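Local coordinates for formate dehydrogenase (PDB 6TTB), which probably catalyses the NAD-dependent oxidation of formate to carbon dioxide, handing a hydride to the NAD that it binds between two domains, at residues A[49-54]-A[93-98]; A[54-59]-A[68-73]; A[115-120]-A[338-343]; A[312-317]-A[321-326]. One frame throughout, in Å; residues are numbered along the deposited sequence.

Contact 1 (A[49-54]-A[93-98]); sequences QLLNTK and APFYPA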
# COMPACT_ATOMS: atom_id res chain seq x y z
N GLN A 49 4.64 -20.25 11.13
CA GLN A 49 5.14 -19.35 12.15
C GLN A 49 6.33 -19.95 12.92
O GLN A 49 6.27 -21.06 13.37
CB GLN A 49 3.99 -19.07 13.10
CG GLN A 49 4.32 -18.04 14.14
CD GLN A 49 4.57 -16.67 13.57
OE1 GLN A 49 4.18 -16.34 12.45
NE2 GLN A 49 5.19 -15.84 14.37
N LEU A 50 7.39 -19.17 13.12
CA LEU A 50 8.59 -19.62 13.83
C LEU A 50 8.46 -19.17 15.28
O LEU A 50 8.71 -19.94 16.22
CB LEU A 50 9.84 -19.00 13.16
CG LEU A 50 10.64 -19.92 12.19
CD1 LEU A 50 9.82 -21.10 11.65
CD2 LEU A 50 11.31 -19.14 11.05
N LEU A 51 8.05 -17.90 15.42
CA LEU A 51 7.94 -17.22 16.69
C LEU A 51 6.60 -17.53 17.30
O LEU A 51 5.72 -16.65 17.29
CB LEU A 51 8.01 -15.73 16.45
CG LEU A 51 8.68 -14.92 17.54
CD1 LEU A 51 10.15 -14.82 17.26
CD2 LEU A 51 8.10 -13.52 17.59
N ASN A 52 6.46 -18.77 17.80
CA ASN A 52 5.34 -19.10 18.63
C ASN A 52 5.77 -20.12 19.68
O ASN A 52 6.94 -20.59 19.71
CB ASN A 52 4.21 -19.62 17.78
CG ASN A 52 4.69 -20.75 16.91
OD1 ASN A 52 5.38 -21.66 17.38
ND2 ASN A 52 4.32 -20.72 15.65
N THR A 53 4.79 -20.51 20.50
CA THR A 53 4.95 -21.53 21.53
C THR A 53 5.38 -22.88 20.95
O THR A 53 6.19 -23.52 21.57
CB THR A 53 3.79 -21.56 22.55
OG1 THR A 53 2.55 -21.80 21.88
CG2 THR A 53 3.65 -20.24 23.28
N LYS A 54 4.89 -23.33 19.77
CA LYS A 54 5.36 -24.64 19.27
C LYS A 54 6.80 -24.58 18.76
O LYS A 54 7.68 -25.19 19.34
CB LYS A 54 4.41 -25.33 18.27
N ALA A 93 9.44 -10.87 22.07
CA ALA A 93 9.44 -10.02 20.89
C ALA A 93 8.62 -8.78 21.17
O ALA A 93 7.65 -8.80 21.93
CB ALA A 93 8.87 -10.78 19.75
N PRO A 94 8.91 -7.65 20.51
CA PRO A 94 8.17 -6.42 20.74
C PRO A 94 6.70 -6.55 20.32
O PRO A 94 5.81 -5.85 20.86
CB PRO A 94 8.85 -5.33 19.87
CG PRO A 94 10.08 -6.04 19.23
CD PRO A 94 9.95 -7.53 19.48
N PHE A 95 6.46 -7.47 19.36
CA PHE A 95 5.14 -7.74 18.84
C PHE A 95 4.25 -8.35 19.93
O PHE A 95 3.03 -8.37 19.81
CB PHE A 95 5.27 -8.63 17.62
CG PHE A 95 6.52 -8.43 16.81
CD1 PHE A 95 6.73 -7.25 16.08
CD2 PHE A 95 7.44 -9.47 16.66
CE1 PHE A 95 7.86 -7.11 15.27
CE2 PHE A 95 8.59 -9.30 15.89
CZ PHE A 95 8.78 -8.13 15.19
N TYR A 96 4.86 -8.81 21.01
CA TYR A 96 4.12 -9.60 21.99
C TYR A 96 4.99 -9.71 23.24
O TYR A 96 5.64 -10.75 23.47
CB TYR A 96 3.70 -10.94 21.36
CG TYR A 96 2.76 -11.78 22.18
CD1 TYR A 96 3.25 -12.61 23.16
CD2 TYR A 96 1.38 -11.75 22.00
CE1 TYR A 96 2.42 -13.45 23.88
CE2 TYR A 96 0.52 -12.54 22.75
CZ TYR A 96 1.05 -13.40 23.69
OH TYR A 96 0.28 -14.19 24.49
N PRO A 97 5.15 -8.61 23.99
CA PRO A 97 6.27 -8.48 24.92
C PRO A 97 5.94 -8.95 26.32
O PRO A 97 4.80 -8.85 26.80
CB PRO A 97 6.62 -6.99 24.90
CG PRO A 97 5.27 -6.32 24.55
CD PRO A 97 4.40 -7.38 23.87
N ALA A 98 6.92 -9.57 26.91
CA ALA A 98 6.93 -9.78 28.33
C ALA A 98 7.52 -8.53 28.98
O ALA A 98 8.73 -8.27 28.83
CB ALA A 98 7.76 -11.00 28.63
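Leu51 and Ala93 meet through methyl groups, CD2 of the leucine lying 3.6 Å from CB of the alanine. The same CD2 reaches the Phe95 ring at its edge, near the ring plane, and stops 4.2 Å from Phe95 CD2. One branch of the leucine therefore supplies the whole contact. Leucine suits the place because its reach carries one methyl into the corner between the alanine and the ring edge, while alanine offers a single small methyl that lets the leucine come close. Phe95 is held from its own side as well: Pro94 CD sits over the middle of one ring face. The residues from Ala93 to Tyr96 form a type I beta turn, closed by Tyr96 N to Ala93 O at 2.9 Å, which brings the alanine methyl and the phenylalanine ring round to the same leucine. Both segments follow strands 34-38 and 89-92, neighbours in a parallel five-stranded sheet that fits the flavodoxin-like catalytic domain of D-2-hydroxyacid dehydrogenases. Further out, Leu51 is the centre of an inverse gamma turn. Gln49 CG stands anti to the backbone N (chi1 -174°) and the chain then bends at chi2 (65°), bringing the amide back to Leu51 O. Its NE2 donates to that oxygen over 3.1 Å in a nearly straight bond (167°), from well above the carbonyl plane. Asn52 ND2 adds a weak bond to Gln49 O. Gln333 OE1 accepts from the backbone N of Leu50 and Leu51. Phe95 also touches NAD and meets His324 edge to face, while its O takes a bond from Trp174 NE1 of the second subunit.

Contact 2 (A[54-59]-A[68-73]); sequences KKAIGL and HEFIIL
Phe70 receives Leu59 over one face of its ring and Ala56 at the edge, joining strand 69-73, at one margin of the parallel sheet, to the loop that leads into helix 59-64. Strand 34-38, this loop and helix, and strand 69-73 make a beta-alpha-beta crossover, and the phenylalanine packs between its strand and its helix, where it also touches Lys60 and Leu63. The tight part is a CH-pi contact: Leu59 CB stands 4.3 Å from the centroid of the Phe70 ring, 20° off the normal and displaced toward the rim. Ala56 CB comes instead near the ring plane, 4.1 Å from Phe70 CE2, where a small methyl can approach the rim closely. CG of Phe70 is anti to the backbone N (chi1 179°), which carries the ring out from the strand to the loop. The fit loosens toward Ile72, which also points at the loop but stays 5.0 Å away at its closest. Just before Phe70, the exposed Glu69 lies on the solvent side, which suits a charged carboxylate, and Lys54 and Lys55 lie at the partly exposed end of the loop, their side chains modelled only in part. Leu59 also packs on Val340 and Leu344 of helix 330-348, so it bridges the ring and that helix. Gly58 takes the N-cap position with a positive phi (84°) that favours glycine, and the turn before the helix is closed by Gly58 N bonding to Lys55 O at 2.9 Å and Leu59 N to Ala56 O at 3.1 Å.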
# COMPACT_ATOMS: atom_id res chain seq x y z
N LYS A 54 4.89 -23.33 19.77
CA LYS A 54 5.36 -24.64 19.27
C LYS A 54 6.80 -24.58 18.76
O LYS A 54 7.68 -25.19 19.34
CB LYS A 54 4.41 -25.33 18.27
N LYS A 55 7.06 -23.87 17.66
CA LYS A 55 8.37 -23.95 17.02
C LYS A 55 9.37 -23.12 17.83
O LYS A 55 10.56 -23.39 17.76
CB LYS A 55 8.32 -23.55 15.54
CG LYS A 55 8.20 -24.68 14.50
N ALA A 56 8.85 -22.18 18.68
CA ALA A 56 9.64 -21.32 19.59
C ALA A 56 11.02 -20.98 19.03
O ALA A 56 12.04 -21.11 19.75
CB ALA A 56 9.80 -21.95 20.94
N ILE A 57 11.07 -20.58 17.77
CA ILE A 57 12.30 -20.11 17.16
C ILE A 57 13.50 -21.02 17.43
O ILE A 57 14.64 -20.56 17.37
CB ILE A 57 12.55 -18.64 17.53
CG1 ILE A 57 12.84 -17.82 16.28
CG2 ILE A 57 13.50 -18.40 18.70
CD1 ILE A 57 11.60 -17.17 15.74
N GLY A 58 13.23 -22.33 17.61
CA GLY A 58 14.30 -23.33 17.55
C GLY A 58 15.05 -23.50 18.87
O GLY A 58 15.95 -24.31 18.94
N LEU A 59 14.58 -22.86 19.95
CA LEU A 59 15.39 -22.78 21.17
C LEU A 59 15.29 -24.06 22.02
O LEU A 59 16.19 -24.36 22.80
CB LEU A 59 15.03 -21.52 21.98
CG LEU A 59 15.43 -20.17 21.36
CD1 LEU A 59 14.63 -19.03 21.94
CD2 LEU A 59 16.90 -19.89 21.50
N HIS A 68 20.54 -26.63 29.37
CA HIS A 68 19.86 -25.51 30.01
C HIS A 68 18.39 -25.84 30.16
O HIS A 68 17.89 -26.77 29.52
CB HIS A 68 20.08 -24.25 29.20
CG HIS A 68 21.51 -23.84 29.10
ND1 HIS A 68 22.28 -23.53 30.23
CD2 HIS A 68 22.30 -23.63 28.02
CE1 HIS A 68 23.52 -23.22 29.83
NE2 HIS A 68 23.54 -23.23 28.48
N GLU A 69 17.70 -25.11 31.04
CA GLU A 69 16.27 -25.31 31.17
C GLU A 69 15.59 -24.30 30.27
O GLU A 69 15.98 -23.15 30.26
CB GLU A 69 15.79 -25.16 32.63
CG GLU A 69 14.40 -25.76 32.88
CD GLU A 69 13.65 -25.36 34.16
OE1 GLU A 69 14.25 -25.37 35.29
OE2 GLU A 69 12.44 -25.13 34.07
N PHE A 70 14.57 -24.74 29.53
CA PHE A 70 13.83 -23.84 28.65
C PHE A 70 12.34 -23.85 28.97
O PHE A 70 11.67 -24.86 28.82
CB PHE A 70 14.10 -24.18 27.17
CG PHE A 70 13.35 -23.31 26.22
CD1 PHE A 70 13.26 -21.95 26.45
CD2 PHE A 70 12.69 -23.86 25.13
CE1 PHE A 70 12.53 -21.14 25.59
CE2 PHE A 70 11.96 -23.05 24.26
CZ PHE A 70 11.86 -21.69 24.51
N ILE A 71 11.82 -22.69 29.30
CA ILE A 71 10.42 -22.59 29.66
C ILE A 71 9.72 -21.63 28.70
O ILE A 71 9.97 -20.41 28.71
CB ILE A 71 10.32 -22.07 31.08
CG1 ILE A 71 10.67 -23.16 32.09
CG2 ILE A 71 8.94 -21.46 31.31
CD1 ILE A 71 9.46 -23.66 32.87
N ILE A 72 8.83 -22.17 27.86
CA ILE A 72 7.99 -21.28 27.11
C ILE A 72 6.72 -21.03 27.91
O ILE A 72 6.18 -21.95 28.48
CB ILE A 72 7.74 -21.75 25.67
CG1 ILE A 72 6.30 -21.51 25.24
CG2 ILE A 72 8.20 -23.18 25.47
N LEU A 73 6.43 -19.73 28.11
CA LEU A 73 5.21 -19.28 28.74
C LEU A 73 4.21 -19.04 27.63
O LEU A 73 4.41 -18.18 26.74
CB LEU A 73 5.47 -17.98 29.54
CG LEU A 73 6.71 -17.99 30.44
CD1 LEU A 73 6.97 -16.62 31.07
CD2 LEU A 73 6.57 -19.05 31.51

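Contact 3 (A[115-120]-A[338-343]); sequences ITAGVG and DGVKDI. With NAD (nicotinamide-adenine-dinucleotide), chain C.
Ile115 meets Val340 and Ile343 with two different branches, and these three residues account for most of the buried surface. Its CG2, anti to the backbone N, touches Val340 CG2 at 3.8 Å, the two side chains crossing at a slant. Its longer branch runs out extended (chi2 177°) until CD1 lies 3.6 Å from Ile343 CG2, so that the isoleucines slide past each other in opposite directions. Val340 and Ile343 stand three positions apart and both project from helix 330-348 toward the strand; their branching at CB puts methyl groups close to the helix, which suits close packing on a strand. Val340 CG2 also reaches Ala117 CB at 3.9 Å, where only a short side chain is needed because the backbones are already near. The helix, which comes more than 200 residues later in the chain, thus lies against the C-terminal end of strand 113-116 of the five-stranded parallel sheet. Ile343 also touches Val137 of the next strand. Past the strand, Ala117 forms the centre of an inverse gamma turn, and Gly118 and Gly120 take backbone angles that call for glycine. Between these glycines Val119 carries the segment to the cofactor, its CG1 resting 3.7 Å from C6N of the nicotinamide ring of NAD. No hydrogen bond spans the two segments. Their direct contact is apolar, resting on dispersion and the exclusion of water, and so probably depends on shape fit more than on bond direction.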
# COMPACT_ATOMS: atom_id res chain seq x y z
N ILE A 115 16.63 -10.65 26.43
CA ILE A 115 16.80 -10.59 24.98
C ILE A 115 15.47 -10.18 24.38
O ILE A 115 14.43 -10.77 24.73
CB ILE A 115 17.22 -11.96 24.45
CG1 ILE A 115 18.40 -12.56 25.23
CG2 ILE A 115 17.49 -11.91 22.97
CD1 ILE A 115 18.71 -13.90 24.70
N THR A 116 15.52 -9.20 23.48
CA THR A 116 14.41 -8.83 22.65
C THR A 116 14.46 -9.63 21.33
O THR A 116 15.20 -9.29 20.40
CB THR A 116 14.47 -7.33 22.32
OG1 THR A 116 14.48 -6.46 23.48
CG2 THR A 116 13.41 -6.91 21.34
N ALA A 117 13.59 -10.64 21.18
CA ALA A 117 13.52 -11.34 19.91
C ALA A 117 12.98 -10.40 18.85
O ALA A 117 11.85 -10.51 18.46
CB ALA A 117 12.70 -12.62 20.00
N GLY A 118 13.83 -9.59 18.30
CA GLY A 118 13.45 -8.62 17.32
C GLY A 118 14.23 -7.34 17.59
O GLY A 118 15.35 -7.40 18.14
N VAL A 119 13.59 -6.20 17.30
CA VAL A 119 14.12 -4.92 17.65
C VAL A 119 13.05 -4.07 18.38
O VAL A 119 11.95 -3.84 17.88
CB VAL A 119 14.67 -4.26 16.37
CG1 VAL A 119 14.72 -2.74 16.48
CG2 VAL A 119 16.06 -4.81 16.10
N GLY A 120 13.41 -3.55 19.54
CA GLY A 120 12.56 -2.63 20.26
C GLY A 120 12.35 -3.12 21.68
O GLY A 120 11.65 -4.11 21.91
N ASP A 338 18.09 -16.54 14.25
CA ASP A 338 19.55 -16.71 14.16
C ASP A 338 20.29 -15.77 15.13
O ASP A 338 21.32 -16.16 15.69
CB ASP A 338 20.06 -16.66 12.74
CG ASP A 338 19.64 -17.92 11.98
OD1 ASP A 338 19.51 -19.03 12.67
OD2 ASP A 338 19.45 -17.84 10.70
N GLY A 339 19.75 -14.53 15.31
CA GLY A 339 20.31 -13.60 16.24
C GLY A 339 20.15 -14.08 17.69
O GLY A 339 21.13 -14.15 18.45
N VAL A 340 18.91 -14.42 18.08
CA VAL A 340 18.71 -14.83 19.46
C VAL A 340 19.69 -15.95 19.75
O VAL A 340 20.26 -16.01 20.83
CB VAL A 340 17.25 -15.23 19.74
CG1 VAL A 340 17.11 -16.18 20.92
CG2 VAL A 340 16.39 -14.02 20.00
N LYS A 341 19.89 -16.83 18.75
CA LYS A 341 20.73 -18.00 18.93
C LYS A 341 22.17 -17.56 19.13
O LYS A 341 22.80 -17.97 20.09
CB LYS A 341 20.59 -19.03 17.78
CG LYS A 341 19.31 -19.85 17.77
CD LYS A 341 19.52 -21.26 17.25
CE LYS A 341 18.57 -21.64 16.11
NZ LYS A 341 17.51 -22.62 16.52
N ASP A 342 22.65 -16.69 18.24
CA ASP A 342 24.03 -16.22 18.34
C ASP A 342 24.28 -15.54 19.70
O ASP A 342 25.32 -15.78 20.37
CB ASP A 342 24.44 -15.33 17.16
CG ASP A 342 25.92 -15.04 17.18
OD1 ASP A 342 26.74 -15.96 16.75
OD2 ASP A 342 26.30 -13.91 17.66
N ILE A 343 23.34 -14.70 20.11
CA ILE A 343 23.46 -14.00 21.38
C ILE A 343 23.68 -15.02 22.49
O ILE A 343 24.68 -14.93 23.21
CB ILE A 343 22.20 -13.15 21.61
CG1 ILE A 343 22.34 -11.76 21.00
CG2 ILE A 343 21.81 -13.11 23.08
CD1 ILE A 343 21.05 -11.21 20.42
PA NAD C . 18.45 3.78 13.15
O1A NAD C . 19.20 4.01 14.41
O2A NAD C . 19.14 3.30 11.89
O5B NAD C . 17.49 5.04 12.83
C5B NAD C . 17.22 6.05 13.81
C4B NAD C . 17.82 7.35 13.32
O4B NAD C . 16.97 8.41 13.77
C3B NAD C . 19.25 7.66 13.84
O3B NAD C . 20.30 7.54 12.88
C2B NAD C . 19.17 9.08 14.42
O2B NAD C . 20.13 9.96 13.87
C1B NAD C . 17.72 9.53 14.16
N9A NAD C . 17.11 10.18 15.32
C8A NAD C . 17.60 10.18 16.62
N7A NAD C . 16.94 10.98 17.43
C5A NAD C . 16.02 11.63 16.60
C6A NAD C . 15.06 12.65 16.84
N6A NAD C . 14.89 13.28 17.98
N1A NAD C . 14.37 13.11 15.76
C2A NAD C . 14.56 12.51 14.57
N3A NAD C . 15.40 11.53 14.25
C4A NAD C . 16.11 11.13 15.30
O3 NAD C . 17.33 2.74 13.47
PN NAD C . 16.50 2.01 12.37
O1N NAD C . 17.12 0.65 12.21
O2N NAD C . 16.39 2.90 11.16
O5D NAD C . 15.07 1.91 13.11
C5D NAD C . 14.07 2.94 12.88
C4D NAD C . 13.01 2.77 13.92
O4D NAD C . 12.09 1.75 13.45
C3D NAD C . 13.58 2.28 15.28
O3D NAD C . 13.48 3.27 16.29
C2D NAD C . 12.82 0.99 15.58
O2D NAD C . 12.23 0.90 16.87
C1D NAD C . 11.74 0.90 14.52
N1N NAD C . 11.65 -0.48 14.03
C2N NAD C . 10.39 -1.16 14.08
C3N NAD C . 10.28 -2.49 13.62
C7N NAD C . 8.90 -3.12 13.38
O7N NAD C . 8.79 -4.34 13.44
N7N NAD C . 7.86 -2.32 13.09
C4N NAD C . 11.50 -3.21 13.33
C5N NAD C . 12.74 -2.53 13.33
C6N NAD C . 12.79 -1.18 13.71

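Contact 4 (A[312-317]-A[321-326]); sequences PWRTMP and MTVHYS. With NAD (nicotinamide-adenine-dinucleotide), chain C.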
# COMPACT_ATOMS: atom_id res chain seq x y z
N PRO A 312 -8.50 2.88 20.11
CA PRO A 312 -9.21 3.71 19.15
C PRO A 312 -8.52 3.78 17.77
O PRO A 312 -9.14 4.13 16.78
CB PRO A 312 -9.27 5.07 19.82
CG PRO A 312 -8.07 5.11 20.75
CD PRO A 312 -7.79 3.67 21.13
N TRP A 313 -7.24 3.42 17.70
CA TRP A 313 -6.54 3.39 16.42
C TRP A 313 -7.10 2.30 15.51
O TRP A 313 -6.84 2.29 14.33
CB TRP A 313 -5.03 3.23 16.61
CG TRP A 313 -4.32 4.50 16.99
CD1 TRP A 313 -4.91 5.71 17.25
CD2 TRP A 313 -2.90 4.68 17.17
NE1 TRP A 313 -3.95 6.63 17.61
CE2 TRP A 313 -2.71 6.03 17.57
CE3 TRP A 313 -1.77 3.88 16.95
CZ2 TRP A 313 -1.44 6.56 17.83
CZ3 TRP A 313 -0.53 4.36 17.29
CH2 TRP A 313 -0.36 5.70 17.69
N ARG A 314 -7.84 1.34 16.08
CA ARG A 314 -8.30 0.21 15.29
C ARG A 314 -9.49 0.64 14.43
O ARG A 314 -9.63 0.20 13.32
CB ARG A 314 -8.72 -0.92 16.22
CG ARG A 314 -7.61 -1.42 17.14
CD ARG A 314 -8.19 -2.62 17.88
NE ARG A 314 -7.27 -3.49 18.62
CZ ARG A 314 -6.70 -4.60 18.13
NH1 ARG A 314 -6.90 -5.01 16.88
NH2 ARG A 314 -5.97 -5.33 18.93
N THR A 315 -10.30 1.55 14.95
CA THR A 315 -11.66 1.85 14.52
C THR A 315 -11.66 3.23 13.87
O THR A 315 -12.71 3.78 13.60
CB THR A 315 -12.55 2.02 15.79
OG1 THR A 315 -12.66 0.74 16.36
CG2 THR A 315 -13.93 2.62 15.58
N MET A 316 -10.52 3.92 13.88
CA MET A 316 -10.62 5.35 13.63
C MET A 316 -10.68 5.54 12.12
O MET A 316 -10.19 4.69 11.37
CB MET A 316 -9.49 6.17 14.29
CG MET A 316 -8.15 6.11 13.53
SD MET A 316 -6.67 6.31 14.49
CE MET A 316 -5.40 5.81 13.34
N PRO A 317 -11.40 6.59 11.63
CA PRO A 317 -11.36 7.03 10.23
C PRO A 317 -10.11 6.77 9.42
O PRO A 317 -9.02 7.16 9.82
CB PRO A 317 -11.22 8.55 10.48
CG PRO A 317 -12.07 8.81 11.74
CD PRO A 317 -12.25 7.46 12.44
N MET A 321 -3.98 0.66 9.72
CA MET A 321 -3.24 -0.02 10.73
C MET A 321 -3.21 -1.48 10.32
O MET A 321 -3.98 -1.93 9.49
CB MET A 321 -3.94 0.11 12.08
CG MET A 321 -3.99 1.56 12.66
SD MET A 321 -2.37 2.27 12.76
CE MET A 321 -1.45 0.99 13.63
N THR A 322 -2.19 -2.15 10.76
CA THR A 322 -2.22 -3.55 10.96
C THR A 322 -1.74 -3.80 12.40
O THR A 322 -1.19 -2.92 13.07
CB THR A 322 -1.30 -4.20 9.93
OG1 THR A 322 0.08 -3.95 10.22
CG2 THR A 322 -1.62 -3.78 8.51
N VAL A 323 -1.93 -5.01 12.88
CA VAL A 323 -1.25 -5.38 14.10
C VAL A 323 0.25 -5.45 13.79
O VAL A 323 0.63 -5.28 12.64
CB VAL A 323 -1.83 -6.69 14.65
CG1 VAL A 323 -3.34 -6.56 14.74
CG2 VAL A 323 -1.49 -7.81 13.72
N HIS A 324 1.09 -5.73 14.80
CA HIS A 324 2.48 -5.39 14.75
C HIS A 324 3.28 -6.59 14.31
O HIS A 324 4.03 -7.13 15.13
CB HIS A 324 3.03 -4.96 16.14
CG HIS A 324 4.49 -4.58 16.03
ND1 HIS A 324 5.32 -4.35 17.13
CD2 HIS A 324 5.26 -4.36 14.94
CE1 HIS A 324 6.53 -3.96 16.70
NE2 HIS A 324 6.52 -4.01 15.37
N TYR A 325 3.34 -6.82 13.02
CA TYR A 325 4.15 -7.93 12.54
C TYR A 325 5.16 -7.54 11.44
O TYR A 325 5.83 -8.41 10.91
CB TYR A 325 3.20 -8.95 11.95
CG TYR A 325 2.59 -8.49 10.66
CD1 TYR A 325 1.56 -7.57 10.64
CD2 TYR A 325 3.08 -8.97 9.44
CE1 TYR A 325 0.98 -7.20 9.43
CE2 TYR A 325 2.53 -8.59 8.24
CZ TYR A 325 1.45 -7.74 8.24
OH TYR A 325 0.97 -7.39 7.05
N SER A 326 5.24 -6.24 11.11
CA SER A 326 5.97 -5.78 9.94
C SER A 326 7.42 -6.22 10.07
O SER A 326 8.00 -6.70 9.09
CB SER A 326 5.85 -4.24 9.69
OG SER A 326 6.82 -3.51 10.45
PA NAD C . 18.45 3.78 13.15
O1A NAD C . 19.20 4.01 14.41
O2A NAD C . 19.14 3.30 11.89
O5B NAD C . 17.49 5.04 12.83
C5B NAD C . 17.22 6.05 13.81
C4B NAD C . 17.82 7.35 13.32
O4B NAD C . 16.97 8.41 13.77
C3B NAD C . 19.25 7.66 13.84
O3B NAD C . 20.30 7.54 12.88
C2B NAD C . 19.17 9.08 14.42
O2B NAD C . 20.13 9.96 13.87
C1B NAD C . 17.72 9.53 14.16
N9A NAD C . 17.11 10.18 15.32
C8A NAD C . 17.60 10.18 16.62
N7A NAD C . 16.94 10.98 17.43
C5A NAD C . 16.02 11.63 16.60
C6A NAD C . 15.06 12.65 16.84
N6A NAD C . 14.89 13.28 17.98
N1A NAD C . 14.37 13.11 15.76
C2A NAD C . 14.56 12.51 14.57
N3A NAD C . 15.40 11.53 14.25
C4A NAD C . 16.11 11.13 15.30
O3 NAD C . 17.33 2.74 13.47
PN NAD C . 16.50 2.01 12.37
O1N NAD C . 17.12 0.65 12.21
O2N NAD C . 16.39 2.90 11.16
O5D NAD C . 15.07 1.91 13.11
C5D NAD C . 14.07 2.94 12.88
C4D NAD C . 13.01 2.77 13.92
O4D NAD C . 12.09 1.75 13.45
C3D NAD C . 13.58 2.28 15.28
O3D NAD C . 13.48 3.27 16.29
C2D NAD C . 12.82 0.99 15.58
O2D NAD C . 12.23 0.90 16.87
C1D NAD C . 11.74 0.90 14.52
N1N NAD C . 11.65 -0.48 14.03
C2N NAD C . 10.39 -1.16 14.08
C3N NAD C . 10.28 -2.49 13.62
C7N NAD C . 8.90 -3.12 13.38
O7N NAD C . 8.79 -4.34 13.44
N7N NAD C . 7.86 -2.32 13.09
C4N NAD C . 11.50 -3.21 13.33
C5N NAD C . 12.74 -2.53 13.33
C6N NAD C . 12.79 -1.18 13.71
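Met321 laps against Trp313, with its CG 3.4 Å from the backbone O of the tryptophan and 4.4 Å from Trp313 CB. The thioether chain is bent at both chi2 (-55°) and chi3 (-51°), which curls CE back to approach the indole at a slant. A flexible methionine suits this place because it can fold to the shape of a large ring whose NE1 is bonded to Arg282 O. Beside it Arg314 NH1 passes 4.4 Å from Val323 CG1, a looser van der Waals touch. Its guanidinium is gripped elsewhere: NE and NH2 bond to Pro308 O and Ala307 O, NH1 and NH2 to Ser169 O and Glu173 O of the second subunit, and Trp302 gives a cation-pi contact. Thr322 OG1 donates to Val323 O over 2.8 Å from only slightly outside the carbonyl plane, bracing the chain before the inverse gamma turn centred on His324. Beyond Val323 the segment turns to the cofactor. His324 NE2 donates to O7N of the NAD carboxamide at 3.0 Å (154°), the amide oxygen lying at the ring edge near its plane, while ND1 bonds to Gln305 NE2, which should help to fix how the ring is turned. Ser326 OG ends 3.1 Å from N7N, so O7N and N7N of the carboxamide each have a protein group close by. Strand 319-321, at one margin of the seven-stranded parallel sheet of the Rossmann-type domain, connects the two segments; Trp313 packs on Leu285 of helix 282-291, Met321 on Tyr297 of strand 294-299, and Ser326 on Val147 of helix 144-160.

Contacts 1, 2 and 3 gather in one domain, whereas contact 4 belongs to the other. Contact 2 lies within the loop closed by contact 1, with centres 11 Å apart; they share Lys54 and are tied by a probable hydrogen bond from Ile57 N to Leu50 O (2.9 Å). Contact 3 packs against both: Ala117 O lies 3.3 Å from Ala93 CB, and Lys341 NZ lies 3.3 Å from Gly58 O. NAD sits where the domains face each other. Contacts 3 and 4 approach its nicotinamide end through Val119 and His324, although their centres are about 25 Å apart. Contacts 1 and 4, with centres about 19 Å apart, both touch the second subunit.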